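Local coordinates for protein thermophilic dibenzothiophene desulfurization enzyme C (Paenibacillus sp. A11-2, PDB 5XDC) that probably oxidises dibenzothiophene to its sulfoxide and then its sulfone, using molecular oxygen and reduced FMN supplied as a substrate, at residues T251-T256 and E315-V320; N97-D102 and S245-I250; Y74-E79 and H89-H94; L337-A342 and R406-S411. One frame throughout, in Å; residues are numbered along the deposited sequence.

Contact 1. Residues T251-T256 and E315-V320; sequences TQLIFT and EVALRV. With SO4 (sulfate ion), chain K.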
# COMPACT_ATOMS: atom_id res chain seq x y z
N THR B 251 27.03 -8.75 4.78
CA THR B 251 27.07 -7.63 3.85
C THR B 251 25.66 -7.14 3.54
O THR B 251 25.43 -5.93 3.44
CB THR B 251 27.80 -8.06 2.58
OG1 THR B 251 29.17 -8.37 2.91
CG2 THR B 251 27.79 -6.96 1.51
N GLN B 252 24.71 -8.06 3.39
CA GLN B 252 23.33 -7.66 3.13
C GLN B 252 22.75 -6.93 4.34
O GLN B 252 21.90 -6.04 4.16
CB GLN B 252 22.52 -8.89 2.75
CG GLN B 252 22.89 -9.44 1.40
CD GLN B 252 22.27 -8.64 0.26
OE1 GLN B 252 21.14 -8.19 0.38
NE2 GLN B 252 23.01 -8.45 -0.82
N LEU B 253 23.21 -7.23 5.55
CA LEU B 253 22.78 -6.45 6.71
C LEU B 253 23.48 -5.10 6.81
O LEU B 253 22.90 -4.15 7.35
CB LEU B 253 22.97 -7.26 8.00
CG LEU B 253 22.22 -6.72 9.22
CD1 LEU B 253 20.73 -6.78 9.03
CD2 LEU B 253 22.60 -7.52 10.46
N ILE B 254 24.70 -4.97 6.27
CA ILE B 254 25.30 -3.65 6.10
C ILE B 254 24.40 -2.78 5.23
O ILE B 254 24.09 -1.64 5.59
CB ILE B 254 26.72 -3.76 5.50
CG1 ILE B 254 27.68 -4.35 6.52
CG2 ILE B 254 27.22 -2.41 5.04
CD1 ILE B 254 29.04 -4.77 5.93
N PHE B 255 23.97 -3.31 4.08
CA PHE B 255 23.08 -2.55 3.21
C PHE B 255 21.81 -2.15 3.94
O PHE B 255 21.32 -1.02 3.81
CB PHE B 255 22.74 -3.37 1.97
CG PHE B 255 23.93 -3.78 1.13
CD1 PHE B 255 25.13 -3.11 1.21
CD2 PHE B 255 23.82 -4.84 0.23
CE1 PHE B 255 26.22 -3.49 0.43
CE2 PHE B 255 24.90 -5.23 -0.56
CZ PHE B 255 26.10 -4.55 -0.45
N THR B 256 21.24 -3.09 4.71
CA THR B 256 20.03 -2.82 5.47
C THR B 256 20.20 -1.61 6.37
O THR B 256 19.32 -0.75 6.46
CB THR B 256 19.67 -4.05 6.30
OG1 THR B 256 19.41 -5.16 5.44
CG2 THR B 256 18.42 -3.81 7.14
N GLU B 315 18.33 -7.05 16.60
CA GLU B 315 18.34 -8.47 16.96
C GLU B 315 19.15 -9.28 15.96
O GLU B 315 19.90 -10.18 16.35
CB GLU B 315 16.91 -9.00 17.04
CG GLU B 315 16.89 -10.50 17.29
CD GLU B 315 15.51 -11.02 17.62
OE1 GLU B 315 15.06 -10.82 18.77
OE2 GLU B 315 14.90 -11.63 16.73
N VAL B 316 19.01 -8.99 14.67
CA VAL B 316 19.76 -9.75 13.67
C VAL B 316 21.25 -9.47 13.81
O VAL B 316 22.08 -10.37 13.62
CB VAL B 316 19.25 -9.42 12.25
CG1 VAL B 316 19.92 -10.29 11.23
CG2 VAL B 316 17.74 -9.64 12.17
N ALA B 317 21.61 -8.24 14.18
CA ALA B 317 23.01 -7.88 14.34
C ALA B 317 23.66 -8.67 15.48
O ALA B 317 24.81 -9.11 15.37
CB ALA B 317 23.13 -6.37 14.59
N LEU B 318 22.92 -8.88 16.58
CA LEU B 318 23.44 -9.72 17.66
C LEU B 318 23.70 -11.14 17.19
O LEU B 318 24.68 -11.78 17.61
CB LEU B 318 22.45 -9.71 18.83
CG LEU B 318 22.38 -8.40 19.62
CD1 LEU B 318 21.17 -8.42 20.54
CD2 LEU B 318 23.66 -8.20 20.40
N ARG B 319 22.86 -11.66 16.30
CA ARG B 319 23.06 -13.00 15.78
C ARG B 319 24.27 -13.06 14.85
O ARG B 319 25.01 -14.05 14.86
CB ARG B 319 21.80 -13.47 15.07
CG ARG B 319 21.87 -14.87 14.55
CD ARG B 319 22.22 -15.89 15.65
NE ARG B 319 22.09 -17.25 15.15
CZ ARG B 319 22.35 -18.34 15.85
NH1 ARG B 319 22.76 -18.24 17.10
NH2 ARG B 319 22.19 -19.54 15.30
N VAL B 320 24.48 -12.03 14.04
CA VAL B 320 25.71 -11.96 13.25
C VAL B 320 26.93 -12.12 14.16
O VAL B 320 27.86 -12.88 13.86
CB VAL B 320 25.78 -10.63 12.47
CG1 VAL B 320 27.19 -10.43 11.90
CG2 VAL B 320 24.73 -10.59 11.37
S SO4 K . 22.93 -22.12 18.08
O1 SO4 K . 21.91 -22.64 18.98
O2 SO4 K . 23.26 -20.75 18.47
O3 SO4 K . 24.14 -22.94 18.16
O4 SO4 K . 22.41 -22.20 16.71

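Contact 2. Residues N97-D102 and S245-I250; sequences NFAYVD and SLWTPI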
# COMPACT_ATOMS: atom_id res chain seq x y z
N ASN B 97 34.39 -5.64 3.07
CA ASN B 97 35.69 -6.07 2.57
C ASN B 97 36.50 -6.72 3.69
O ASN B 97 37.09 -7.79 3.50
CB ASN B 97 36.45 -4.89 1.98
CG ASN B 97 35.72 -4.25 0.79
OD1 ASN B 97 34.99 -4.92 0.07
ND2 ASN B 97 35.93 -2.96 0.59
N PHE B 98 36.50 -6.09 4.86
CA PHE B 98 37.20 -6.65 6.00
C PHE B 98 36.66 -8.02 6.37
O PHE B 98 37.42 -8.94 6.65
CB PHE B 98 37.09 -5.70 7.19
CG PHE B 98 37.74 -6.25 8.41
CD1 PHE B 98 39.09 -6.07 8.62
CD2 PHE B 98 37.02 -7.01 9.32
CE1 PHE B 98 39.71 -6.60 9.73
CE2 PHE B 98 37.66 -7.56 10.44
CZ PHE B 98 38.99 -7.34 10.63
N ALA B 99 35.33 -8.17 6.39
CA ALA B 99 34.75 -9.46 6.71
C ALA B 99 35.23 -10.54 5.76
O ALA B 99 35.54 -11.66 6.19
CB ALA B 99 33.22 -9.37 6.69
N TYR B 100 35.29 -10.25 4.46
CA TYR B 100 35.78 -11.24 3.51
C TYR B 100 37.21 -11.64 3.85
O TYR B 100 37.54 -12.83 3.88
CB TYR B 100 35.69 -10.70 2.08
CG TYR B 100 35.87 -11.80 1.07
CD1 TYR B 100 37.14 -12.26 0.72
CD2 TYR B 100 34.77 -12.43 0.50
CE1 TYR B 100 37.30 -13.29 -0.19
CE2 TYR B 100 34.92 -13.45 -0.40
CZ TYR B 100 36.19 -13.89 -0.74
OH TYR B 100 36.33 -14.92 -1.63
N VAL B 101 38.06 -10.65 4.11
CA VAL B 101 39.44 -10.95 4.47
C VAL B 101 39.49 -11.82 5.72
O VAL B 101 40.21 -12.82 5.77
CB VAL B 101 40.23 -9.65 4.66
CG1 VAL B 101 41.62 -9.95 5.25
CG2 VAL B 101 40.37 -8.89 3.34
N ASP B 102 38.73 -11.43 6.75
CA ASP B 102 38.78 -12.17 8.01
C ASP B 102 38.31 -13.61 7.84
O ASP B 102 38.81 -14.51 8.52
CB ASP B 102 37.95 -11.47 9.07
CG ASP B 102 38.32 -11.93 10.46
OD1 ASP B 102 39.38 -11.49 10.95
OD2 ASP B 102 37.56 -12.71 11.06
N SER B 245 30.78 -18.41 4.15
CA SER B 245 29.57 -17.94 3.48
C SER B 245 28.76 -16.97 4.34
O SER B 245 27.76 -16.43 3.84
CB SER B 245 28.69 -19.13 3.07
OG SER B 245 28.00 -19.70 4.17
N LEU B 246 29.15 -16.71 5.60
CA LEU B 246 28.55 -15.62 6.37
C LEU B 246 28.79 -14.27 5.71
O LEU B 246 28.12 -13.30 6.08
CB LEU B 246 29.09 -15.54 7.79
CG LEU B 246 28.72 -16.63 8.81
CD1 LEU B 246 29.44 -16.34 10.12
CD2 LEU B 246 27.20 -16.68 9.01
N TRP B 247 29.72 -14.19 4.77
CA TRP B 247 30.02 -12.90 4.15
C TRP B 247 28.75 -12.25 3.60
O TRP B 247 28.54 -11.04 3.76
CB TRP B 247 31.07 -13.05 3.05
CG TRP B 247 31.31 -11.75 2.37
CD1 TRP B 247 32.14 -10.77 2.78
CD2 TRP B 247 30.66 -11.26 1.19
NE1 TRP B 247 32.08 -9.70 1.92
CE2 TRP B 247 31.17 -9.98 0.93
CE3 TRP B 247 29.70 -11.80 0.32
CZ2 TRP B 247 30.75 -9.20 -0.15
CZ3 TRP B 247 29.28 -11.03 -0.76
CH2 TRP B 247 29.81 -9.75 -0.98
N THR B 248 27.89 -13.05 2.97
CA THR B 248 26.71 -12.47 2.31
C THR B 248 25.71 -11.94 3.31
O THR B 248 25.31 -10.77 3.19
CB THR B 248 26.07 -13.49 1.37
OG1 THR B 248 27.09 -14.25 0.73
CG2 THR B 248 25.23 -12.77 0.31
N PRO B 249 25.24 -12.70 4.32
CA PRO B 249 24.32 -12.09 5.29
C PRO B 249 24.93 -10.89 5.99
O PRO B 249 24.23 -9.89 6.19
CB PRO B 249 24.00 -13.23 6.26
CG PRO B 249 25.01 -14.31 5.97
CD PRO B 249 25.39 -14.16 4.54
N ILE B 250 26.22 -10.94 6.34
CA ILE B 250 26.87 -9.78 6.96
C ILE B 250 26.73 -8.56 6.06
O ILE B 250 26.39 -7.46 6.51
CB ILE B 250 28.35 -10.08 7.24
CG1 ILE B 250 28.46 -11.06 8.42
CG2 ILE B 250 29.12 -8.80 7.54
CD1 ILE B 250 29.86 -11.61 8.61
O HOH W 1 33.36 -7.19 0.07

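Contact 3. Residues Y74-E79 and H89-H94; sequences YEAIAE and HLFGYH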
# COMPACT_ATOMS: atom_id res chain seq x y z
N TYR B 74 27.35 -1.94 12.96
CA TYR B 74 26.09 -1.67 12.26
C TYR B 74 25.47 -0.35 12.72
O TYR B 74 24.96 0.42 11.90
CB TYR B 74 25.12 -2.84 12.46
CG TYR B 74 25.45 -4.07 11.65
CD1 TYR B 74 25.49 -4.03 10.25
CD2 TYR B 74 25.70 -5.30 12.26
CE1 TYR B 74 25.78 -5.16 9.50
CE2 TYR B 74 25.96 -6.44 11.52
CZ TYR B 74 26.00 -6.37 10.14
OH TYR B 74 26.28 -7.49 9.41
N GLU B 75 25.47 -0.09 14.03
CA GLU B 75 24.90 1.16 14.52
C GLU B 75 25.68 2.36 13.99
O GLU B 75 25.09 3.38 13.62
CB GLU B 75 24.87 1.15 16.06
CG GLU B 75 24.23 2.39 16.66
CD GLU B 75 23.91 2.26 18.16
OE1 GLU B 75 23.49 3.27 18.74
OE2 GLU B 75 24.09 1.16 18.74
N ALA B 76 27.01 2.23 13.94
CA ALA B 76 27.84 3.31 13.42
C ALA B 76 27.59 3.54 11.93
O ALA B 76 27.56 4.68 11.47
CB ALA B 76 29.32 3.01 13.66
N ILE B 77 27.41 2.46 11.17
CA ILE B 77 27.09 2.58 9.75
C ILE B 77 25.80 3.37 9.57
O ILE B 77 25.73 4.29 8.74
CB ILE B 77 26.98 1.18 9.10
CG1 ILE B 77 28.35 0.50 9.00
CG2 ILE B 77 26.36 1.27 7.71
CD1 ILE B 77 28.30 -0.98 8.72
N ALA B 78 24.75 2.98 10.29
CA ALA B 78 23.47 3.67 10.17
C ALA B 78 23.60 5.13 10.56
O ALA B 78 23.01 6.02 9.92
CB ALA B 78 22.40 2.97 11.01
N GLU B 79 24.37 5.42 11.61
CA GLU B 79 24.49 6.80 12.06
C GLU B 79 25.19 7.65 11.00
O GLU B 79 24.73 8.74 10.66
CB GLU B 79 25.26 6.85 13.38
CG GLU B 79 25.55 8.25 13.90
CD GLU B 79 24.30 9.05 14.21
OE1 GLU B 79 24.34 10.29 14.09
OE2 GLU B 79 23.26 8.43 14.55
N HIS B 89 27.98 4.39 3.07
CA HIS B 89 28.26 3.31 2.14
C HIS B 89 29.76 2.96 2.13
O HIS B 89 30.13 1.79 2.24
CB HIS B 89 27.75 3.73 0.77
CG HIS B 89 28.21 2.90 -0.38
ND1 HIS B 89 27.33 2.39 -1.30
CD2 HIS B 89 29.45 2.57 -0.82
CE1 HIS B 89 27.99 1.73 -2.23
NE2 HIS B 89 29.28 1.82 -1.96
N LEU B 90 30.62 3.97 2.01
CA LEU B 90 32.05 3.70 1.97
C LEU B 90 32.51 3.02 3.25
O LEU B 90 33.23 2.02 3.22
CB LEU B 90 32.83 5.00 1.74
CG LEU B 90 32.72 5.65 0.37
CD1 LEU B 90 33.31 7.04 0.40
CD2 LEU B 90 33.40 4.77 -0.67
N PHE B 91 32.07 3.56 4.38
CA PHE B 91 32.38 3.01 5.69
C PHE B 91 31.84 1.58 5.82
O PHE B 91 32.57 0.65 6.18
CB PHE B 91 31.81 3.97 6.73
CG PHE B 91 32.10 3.62 8.17
CD1 PHE B 91 33.34 3.85 8.72
CD2 PHE B 91 31.09 3.12 8.97
CE1 PHE B 91 33.59 3.56 10.05
CE2 PHE B 91 31.33 2.82 10.31
CZ PHE B 91 32.58 3.06 10.85
N GLY B 92 30.57 1.37 5.46
CA GLY B 92 30.00 0.03 5.53
C GLY B 92 30.71 -0.97 4.64
O GLY B 92 30.98 -2.11 5.06
N TYR B 93 31.02 -0.58 3.39
CA TYR B 93 31.67 -1.49 2.46
C TYR B 93 33.06 -1.86 2.94
O TYR B 93 33.53 -2.97 2.68
CB TYR B 93 31.77 -0.87 1.08
CG TYR B 93 30.66 -1.20 0.14
CD1 TYR B 93 29.43 -0.55 0.24
CD2 TYR B 93 30.83 -2.12 -0.86
CE1 TYR B 93 28.39 -0.83 -0.64
CE2 TYR B 93 29.80 -2.42 -1.76
CZ TYR B 93 28.58 -1.77 -1.64
OH TYR B 93 27.53 -2.03 -2.51
N HIS B 94 33.74 -0.94 3.61
CA HIS B 94 35.02 -1.27 4.24
C HIS B 94 34.88 -2.49 5.14
O HIS B 94 35.70 -3.41 5.08
CB HIS B 94 35.52 -0.06 5.02
CG HIS B 94 36.61 -0.38 6.00
ND1 HIS B 94 37.95 -0.35 5.66
CD2 HIS B 94 36.56 -0.70 7.31
CE1 HIS B 94 38.67 -0.66 6.72
NE2 HIS B 94 37.85 -0.89 7.73

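Contact 4. Residues L337-A342 and R406-S411; sequences LMVQVA and RFPTPS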
# COMPACT_ATOMS: atom_id res chain seq x y z
N LEU B 337 20.15 -17.26 9.41
CA LEU B 337 20.63 -15.89 9.50
C LEU B 337 20.33 -15.14 8.21
O LEU B 337 19.86 -14.00 8.25
CB LEU B 337 22.12 -15.86 9.81
CG LEU B 337 22.69 -14.45 9.81
CD1 LEU B 337 22.10 -13.54 10.87
CD2 LEU B 337 24.21 -14.49 9.94
N MET B 338 20.59 -15.77 7.06
CA MET B 338 20.35 -15.09 5.79
C MET B 338 18.87 -14.76 5.62
O MET B 338 18.52 -13.70 5.10
CB MET B 338 20.84 -15.96 4.63
CG MET B 338 20.75 -15.26 3.27
SD MET B 338 21.86 -13.85 3.09
CE MET B 338 20.68 -12.51 2.85
N VAL B 339 17.98 -15.66 6.05
CA VAL B 339 16.55 -15.35 5.98
C VAL B 339 16.22 -14.15 6.86
O VAL B 339 15.45 -13.27 6.47
CB VAL B 339 15.73 -16.60 6.36
CG1 VAL B 339 14.25 -16.26 6.53
CG2 VAL B 339 15.89 -17.66 5.31
N GLN B 340 16.77 -14.11 8.08
CA GLN B 340 16.50 -12.98 8.97
C GLN B 340 17.04 -11.68 8.40
O GLN B 340 16.40 -10.63 8.52
CB GLN B 340 17.09 -13.23 10.35
CG GLN B 340 16.38 -14.29 11.20
CD GLN B 340 14.94 -13.92 11.61
OE1 GLN B 340 14.68 -12.83 12.15
NE2 GLN B 340 14.01 -14.84 11.37
N VAL B 341 18.22 -11.72 7.78
CA VAL B 341 18.80 -10.53 7.16
C VAL B 341 17.96 -10.09 5.96
O VAL B 341 17.66 -8.91 5.80
CB VAL B 341 20.26 -10.80 6.73
CG1 VAL B 341 20.79 -9.69 5.82
CG2 VAL B 341 21.15 -10.94 7.97
N ALA B 342 17.58 -11.04 5.11
CA ALA B 342 16.76 -10.73 3.96
C ALA B 342 15.46 -10.06 4.40
O ALA B 342 15.02 -9.08 3.80
CB ALA B 342 16.47 -11.99 3.16
N ARG B 406 13.20 -24.27 2.40
CA ARG B 406 14.44 -24.22 1.63
C ARG B 406 15.22 -22.97 1.99
O ARG B 406 14.72 -21.85 1.86
CB ARG B 406 14.16 -24.24 0.13
CG ARG B 406 13.44 -25.48 -0.34
CD ARG B 406 13.69 -25.71 -1.82
NE ARG B 406 12.63 -26.53 -2.43
CZ ARG B 406 11.66 -26.07 -3.21
NH1 ARG B 406 11.57 -24.78 -3.51
NH2 ARG B 406 10.76 -26.92 -3.69
N PHE B 407 16.45 -23.15 2.44
CA PHE B 407 17.27 -21.98 2.70
C PHE B 407 17.79 -21.39 1.38
O PHE B 407 17.87 -22.09 0.37
CB PHE B 407 18.45 -22.34 3.60
CG PHE B 407 18.04 -22.66 5.01
CD1 PHE B 407 17.49 -21.69 5.83
CD2 PHE B 407 18.20 -23.94 5.51
CE1 PHE B 407 17.12 -21.97 7.11
CE2 PHE B 407 17.82 -24.24 6.81
CZ PHE B 407 17.28 -23.26 7.61
N PRO B 408 18.09 -20.10 1.35
CA PRO B 408 18.61 -19.53 0.10
C PRO B 408 19.91 -20.21 -0.31
O PRO B 408 20.70 -20.63 0.52
CB PRO B 408 18.83 -18.04 0.43
CG PRO B 408 18.61 -17.89 1.88
CD PRO B 408 17.86 -19.09 2.38
N THR B 409 20.11 -20.32 -1.61
CA THR B 409 21.37 -20.85 -2.12
C THR B 409 22.47 -19.82 -1.91
O THR B 409 22.39 -18.72 -2.49
CB THR B 409 21.24 -21.20 -3.60
OG1 THR B 409 20.22 -22.19 -3.76
CG2 THR B 409 22.57 -21.75 -4.16
N PRO B 410 23.50 -20.10 -1.12
CA PRO B 410 24.52 -19.08 -0.87
C PRO B 410 25.19 -18.63 -2.16
O PRO B 410 25.49 -19.43 -3.06
CB PRO B 410 25.51 -19.79 0.06
CG PRO B 410 24.67 -20.77 0.78
CD PRO B 410 23.71 -21.28 -0.27
N SER B 411 25.45 -17.33 -2.23
CA SER B 411 26.02 -16.70 -3.41
C SER B 411 26.54 -15.33 -2.99
O SER B 411 26.54 -15.00 -1.80
CB SER B 411 24.98 -16.60 -4.53
OG SER B 411 24.13 -15.49 -4.27

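Contact 1. Residues T251-T256 and E315-V320
Leu253 turns its CG away from its own backbone N (chi1 -165°), and this carries CD2 across to helix 293-324, where Val316, Ala317 and Val320 meet it. That one methyl lies 3.8 Å from Val320 CG2 and 3.9 Å from Val316 CG1, and also rests on the backbone, 3.9 Å from Ala317 N. Small and beta-branched residues suit this surface, because they leave a shallow seat for the leucine between successive turns. The two segments run nearly antiparallel, at 152°, within the C-terminal helical bundle of the acyl-CoA dehydrogenase fold. Their axes are 11.2 Å apart, a wide spacing that leaves a single leucine methyl to bridge the segments; Val341 and Tyr74 from two other helices also pack on Leu253. From the same turn, but leading away from helix 247-276, Arg319 bends at chi2 and presents the edge of its guanidinium to a sulfate, probably from the crystallisation liquor. Two nearly straight, side-by-side bonds result: NH1 to sulfate O2 at 2.9 Å and NH2 to O4 at 3.0 Å. A leucine in its place would probably leave the sulfate without this paired grip. Arg326 NH2 and Gln333 NE2 hydrogen-bond the same anion.

Contact 2. Residues N97-D102 and S245-I250
Tyr100 and Trp247 bring their backbones together, with CA atoms 6.0 Å apart where helix 85-104 passes the beginning of helix 247-276. The approach is close enough for the indole to lie against the tyrosine's main chain as well as its side chain: Trp247 CD1 is 3.6 Å from both Tyr100 N and Tyr100 CB. Tyr100 CG stands anti to the backbone N (chi1 -166°), which sets the ring edge over the indole. The pair is an edge-to-face (T-shaped) stack, with planes at 80° and the Tyr100 ring centroid 5.3 Å from that of the five-membered ring of Trp247. Tyr100 CD2 is the atom above the indole face, offset toward its rim. Here the N-terminal helical domain of the acyl-CoA dehydrogenase fold meets the first turn of a helix of the C-terminal bundle, and a short 3-10 turn precedes the tryptophan. A small residue suits position 99, since the Ala99 methyl slips between Trp247 and Ile250, with CB 4.2 Å from Ile250 CG2. The polar edge of the buried indole is satisfied chiefly by Ser96 O, which accepts from Trp247 NE1. A water adds a weak bond to NE1 and donates to Asn97 OD1 at 2.8 Å. Asn97 OD1 also pairs with Asn126 ND2, and the Trp247 side chain comes within about 4 Å of that of Ser129; Asn126 and Ser129 bind FMN when the flavin is present. The ring of Tyr100 also stacks with Phe104.

Contact 3. Residues Y74-E79 and H89-H94
On the stretch of helix 85-104 where Gly92 receives Ile77, two groups grip the hydroxyl of the neighbouring Tyr93: Tyr93 OH is hydrogen-bonded to Glu130 OE2 and to His385 NE2. Toward helix 70-83 the groups that touch are apolar. Ile77 places CG1 anti to its carbonyl carbon (chi1 -70°), so that the branch reaches forward and lays CD1 3.8 Å from Gly92 CA. Glycine suits this place because the helices come close, with the CA atoms of Ile77 and Gly92 only 5.7 Å apart; a beta carbon on Gly92 would lie 3.6 Å from Ile77 CG2, a tight fit. Next to it, Phe91 reaches across and meets helix 70-83 obliquely, its CD2 3.8 Å from Ile77 CG1 and its CE2 3.9 Å from Ala76 CB. The small Ala76 leaves room for the ring, which also packs edge-to-face with Phe95. A serine in place of Phe91 would take the ring from Ala76 CB and Ile77 CG1 and would probably open a gap between the helices. The segment axes run nearly antiparallel, at 159°, 9.1 Å apart. Helices 70-83 and 85-104, joined by a tight turn, form an alpha-helical hairpin of the N-terminal domain of the acyl-CoA dehydrogenase fold; the side of helix 85-104 turned away from helix 70-83 carries His89, which touches the bound indole, and Tyr93 of the FMN site.

Contact 4. Residues L337-A342 and R406-S411
Pro408 presses its ring into the shallow groove between Met338 and Val339, where the C-terminal tail of the chain crosses helix 331-363 of the C-terminal bundle in this acyl-CoA dehydrogenase fold. The tail has no regular secondary structure, but Phe407 to Pro410 keep to polyproline-like backbone angles, and the proline ring is the main bump. Its CG sits 3.7 Å from Met338 CG and 4.0 Å from Met338 CB, crossing that side chain obliquely, while its CD lies 3.8 Å from Val339 CG2 and meets the valine nearly at a right angle. One corner of the ring therefore takes the methionine and the next takes the valine. A rigid, compact proline suits the groove, since it fills it without a flexible chain to order. Met338 helps shape the hollow by bending: CG stands anti to the backbone N (chi1 -174°), but the chain then turns away, carrying SD to Pro249 CA at 3.7 Å. Phe407 contributes a looser contact, with the edge of its ring at CD1 4.4 Å from the same Val339 CG2; its ring also meets Trp401. Either end of the segment reaches another subunit: Arg406 makes a salt bridge to Glu291 of a second subunit, and Ser411 packs on Leu283 of a third. Tyr413, an FMN-binding residue, follows shortly after, and Ser411 OG is hydrogen-bonded to Tyr413 N.

Contacts 1 to 3 are buried where they touch; in contact 4 Phe407 is partly exposed. Contact 3 lies nearest the chain's centre and contact 4 farthest out, joining helix 331-363 to a tail that reaches other subunits. Contacts 1 and 2 share helix 247-276, and contacts 2 and 3 share helix 85-104. Tyr74 OH of contact 3 probably hydrogen-bonds Ile250 O of contact 2, and Thr248 OG1 of contact 2 does the same with Ser411 O of contact 4. Contacts 1, 3 and 4 are joined by aliphatic or ring packing alone, whereas contact 2 adds an aromatic stack and a weak water bridge. Contact 3 holds residues of the indole and FMN sites; contact 2 borders the FMN site.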